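Long-range contact in uncharacterized conserved protein (PDB 2QYA), which is of unknown function but belongs to the DUF424 family of conserved proteins and pairs with a second copy of itself: residues V17-C22 and V72-L77. The protein carries 2 engineered substitutions. Numbering follows the deposited sequence.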
ATOM      1  N   VAL A  17      -3.355  -1.906   3.716  1.00 38.06           N
ATOM      2  CA  VAL A  17      -4.575  -1.971   2.889  1.00 36.71           C
ATOM      3  C   VAL A  17      -4.570  -0.695   2.075  1.00 36.47           C
ATOM      4  O   VAL A  17      -4.493   0.414   2.626  1.00 35.36           O
ATOM      5  CB  VAL A  17      -5.875  -2.069   3.722  1.00 36.91           C
ATOM      6  CG1 VAL A  17      -7.121  -1.921   2.840  1.00 36.80           C
ATOM      7  CG2 VAL A  17      -5.946  -3.361   4.471  1.00 36.65           C
ATOM      8  N   VAL A  18      -4.592  -0.867   0.765  1.00 35.28           N
ATOM      9  CA  VAL A  18      -4.709   0.228  -0.150  1.00 35.35           C
ATOM     10  C   VAL A  18      -6.148   0.345  -0.659  1.00 36.11           C
ATOM     11  O   VAL A  18      -6.724  -0.619  -1.225  1.00 36.05           O
ATOM     12  CB  VAL A  18      -3.725   0.123  -1.350  1.00 35.46           C
ATOM     13  CG1 VAL A  18      -3.636   1.474  -2.078  1.00 34.84           C
ATOM     14  CG2 VAL A  18      -2.305  -0.237  -0.873  1.00 36.03           C
ATOM     15  N   LEU A  19      -6.721   1.530  -0.450  1.00 35.93           N
ATOM     16  CA  LEU A  19      -7.995   1.894  -1.021  1.00 35.23           C
ATOM     17  C   LEU A  19      -7.690   2.912  -2.095  1.00 35.46           C
ATOM     18  O   LEU A  19      -7.225   4.025  -1.797  1.00 34.90           O
ATOM     19  CB  LEU A  19      -8.939   2.469   0.033  1.00 35.88           C
ATOM     20  CG  LEU A  19      -8.999   1.871   1.451  1.00 37.44           C
ATOM     21  CD1 LEU A  19      -9.986   2.611   2.354  1.00 36.20           C
ATOM     22  CD2 LEU A  19      -9.338   0.428   1.429  1.00 38.51           C
ATOM     23  N   ALA A  20      -7.872   2.503  -3.353  1.00 34.73           N
ATOM     24  CA  ALA A  20      -7.656   3.384  -4.490  1.00 35.40           C
ATOM     25  C   ALA A  20      -8.986   3.758  -5.171  1.00 36.00           C
ATOM     26  O   ALA A  20      -9.827   2.903  -5.444  1.00 35.16           O
ATOM     27  CB  ALA A  20      -6.684   2.769  -5.499  1.00 34.27           C
ATOM     28  N   LEU A  21      -9.147   5.036  -5.456  1.00 36.92           N
ATOM     29  CA  LEU A  21     -10.380   5.548  -6.035  1.00 38.08           C
ATOM     30  C   LEU A  21      -9.970   6.265  -7.282  1.00 38.56           C
ATOM     31  O   LEU A  21      -8.973   6.988  -7.272  1.00 39.08           O
ATOM     32  CB  LEU A  21     -11.064   6.528  -5.086  1.00 37.72           C
ATOM     33  CG  LEU A  21     -11.703   5.977  -3.824  1.00 39.17           C
ATOM     34  CD1 LEU A  21     -11.506   6.965  -2.693  1.00 43.80           C
ATOM     35  CD2 LEU A  21     -13.178   5.754  -4.056  1.00 41.16           C
ATOM     36  N   CYS A  22     -10.716   6.067  -8.357  1.00 38.92           N
ATOM     37  CA  CYS A  22     -10.425   6.773  -9.598  1.00 39.77           C
ATOM     38  C   CYS A  22     -11.735   7.101 -10.294  1.00 40.80           C
ATOM     39  O   CYS A  22     -12.634   6.246 -10.340  1.00 40.53           O
ATOM     40  CB  CYS A  22      -9.566   5.885 -10.497  1.00 39.25           C
ATOM     41  SG  CYS A  22      -8.872   6.613 -11.972  1.00 40.48           S
ATOM     42  N   VAL A  72      -3.760   1.934   6.506  1.00 37.65           N
ATOM     43  CA  VAL A  72      -4.662   2.152   5.375  1.00 37.20           C
ATOM     44  C   VAL A  72      -4.095   3.309   4.561  1.00 37.45           C
ATOM     45  O   VAL A  72      -3.962   4.435   5.071  1.00 36.95           O
ATOM     46  CB  VAL A  72      -6.125   2.431   5.830  1.00 37.73           C
ATOM     47  CG1 VAL A  72      -7.029   2.827   4.641  1.00 36.73           C
ATOM     48  CG2 VAL A  72      -6.711   1.225   6.574  1.00 36.38           C
ATOM     49  N   ALA A  73      -3.682   3.014   3.325  1.00 36.57           N
ATOM     50  CA  ALA A  73      -3.197   4.030   2.398  1.00 36.31           C
ATOM     51  C   ALA A  73      -4.306   4.302   1.422  1.00 37.34           C
ATOM     52  O   ALA A  73      -4.856   3.349   0.830  1.00 38.08           O
ATOM     53  CB  ALA A  73      -1.943   3.535   1.671  1.00 36.19           C
ATOM     54  N   ILE A  74      -4.681   5.572   1.288  1.00 37.42           N
ATOM     55  CA  ILE A  74      -5.713   6.005   0.338  1.00 37.15           C
ATOM     56  C   ILE A  74      -5.090   6.862  -0.750  1.00 37.25           C
ATOM     57  O   ILE A  74      -4.288   7.766  -0.483  1.00 36.16           O
ATOM     58  CB  ILE A  74      -6.850   6.802   1.031  1.00 38.32           C
ATOM     59  CG1 ILE A  74      -7.481   5.949   2.140  1.00 38.81           C
ATOM     60  CG2 ILE A  74      -7.909   7.332  -0.007  1.00 36.47           C
ATOM     61  CD1 ILE A  74      -8.147   6.721   3.225  1.00 42.89           C
ATOM     62  N   ASN A  75      -5.441   6.529  -1.985  1.00 36.46           N
ATOM     63  CA  ASN A  75      -5.047   7.262  -3.157  1.00 37.28           C
ATOM     64  C   ASN A  75      -6.337   7.521  -3.936  1.00 36.91           C
ATOM     65  O   ASN A  75      -7.046   6.574  -4.274  1.00 34.62           O
ATOM     66  CB  ASN A  75      -4.106   6.437  -4.038  1.00 38.61           C
ATOM     67  CG  ASN A  75      -3.299   5.408  -3.251  1.00 43.02           C
ATOM     68  OD1 ASN A  75      -3.359   4.212  -3.557  1.00 46.22           O
ATOM     69  ND2 ASN A  75      -2.543   5.861  -2.226  1.00 42.59           N
ATOM     70  N   ALA A  76      -6.634   8.796  -4.191  1.00 36.51           N
ATOM     71  CA  ALA A  76      -7.786   9.189  -4.998  1.00 36.85           C
ATOM     72  C   ALA A  76      -7.383  10.137  -6.131  1.00 37.49           C
ATOM     73  O   ALA A  76      -6.649  11.103  -5.922  1.00 37.94           O
ATOM     74  CB  ALA A  76      -8.882   9.779  -4.108  1.00 36.42           C
ATOM     75  N   LEU A  77      -7.806   9.804  -7.345  1.00 37.36           N
ATOM     76  CA  LEU A  77      -7.537  10.585  -8.520  1.00 38.28           C
ATOM     77  C   LEU A  77      -8.853  10.959  -9.248  1.00 39.32           C
ATOM     78  O   LEU A  77      -9.614  10.073  -9.708  1.00 38.62           O
ATOM     79  CB  LEU A  77      -6.594   9.823  -9.460  1.00 37.83           C
ATOM     80  CG  LEU A  77      -6.193  10.525 -10.768  1.00 38.87           C
ATOM     81  CD1 LEU A  77      -5.202  11.707 -10.549  1.00 38.47           C
ATOM     82  CD2 LEU A  77      -5.667   9.511 -11.818  1.00 38.85           C
TER
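The carboxamide of N75 is the one flat side-chain group here, and it lies on the sheet face that also carries V18, A20, A73, C22 and L77. OD1, the oxygen tip of the amide, meets CG1 of V18 at 3.1 Å in a tight oblique crossing, to which this methyl comes anti to the backbone N (chi1 -165°). A chi1 of -27°, off the staggered positions, brings the amide oxygen over V18, with CB of A20 also near it. OD1 also accepts a weak hydrogen bond from OG1 of T16 of the second subunit, so this buried oxygen has a polar partner.

On the other face, CD1 of L19 settles against CG1 of V72 at 3.7 Å, and the L19 and I74 side chains lie side by side, pointing the same way. Further along, CB of L21 rests on CB of A76 at 4.0 Å.

Between these two layers the strands run parallel in straight register, V17 facing V72 and C22 facing L77. Five backbone hydrogen bonds join them in the alternating pattern of a parallel ladder: L19 N donates to A73 O (2.9 Å), N75 N donates to L19 O (3.1 Å), and L21 does likewise with N75 and L77.

The pair forms the centre of a mixed sheet, with 6-13 flanking 16-23 and 103-109 flanking 71-77. Helix 52-66, in the connection between the two strands, packs on L19 and L21 through A62 and I59; helix 79-87 adds V85 against L21 and A76. Across the opposite face, V18 of the second subunit packs on V18, and T13 of that subunit on A20 and N75.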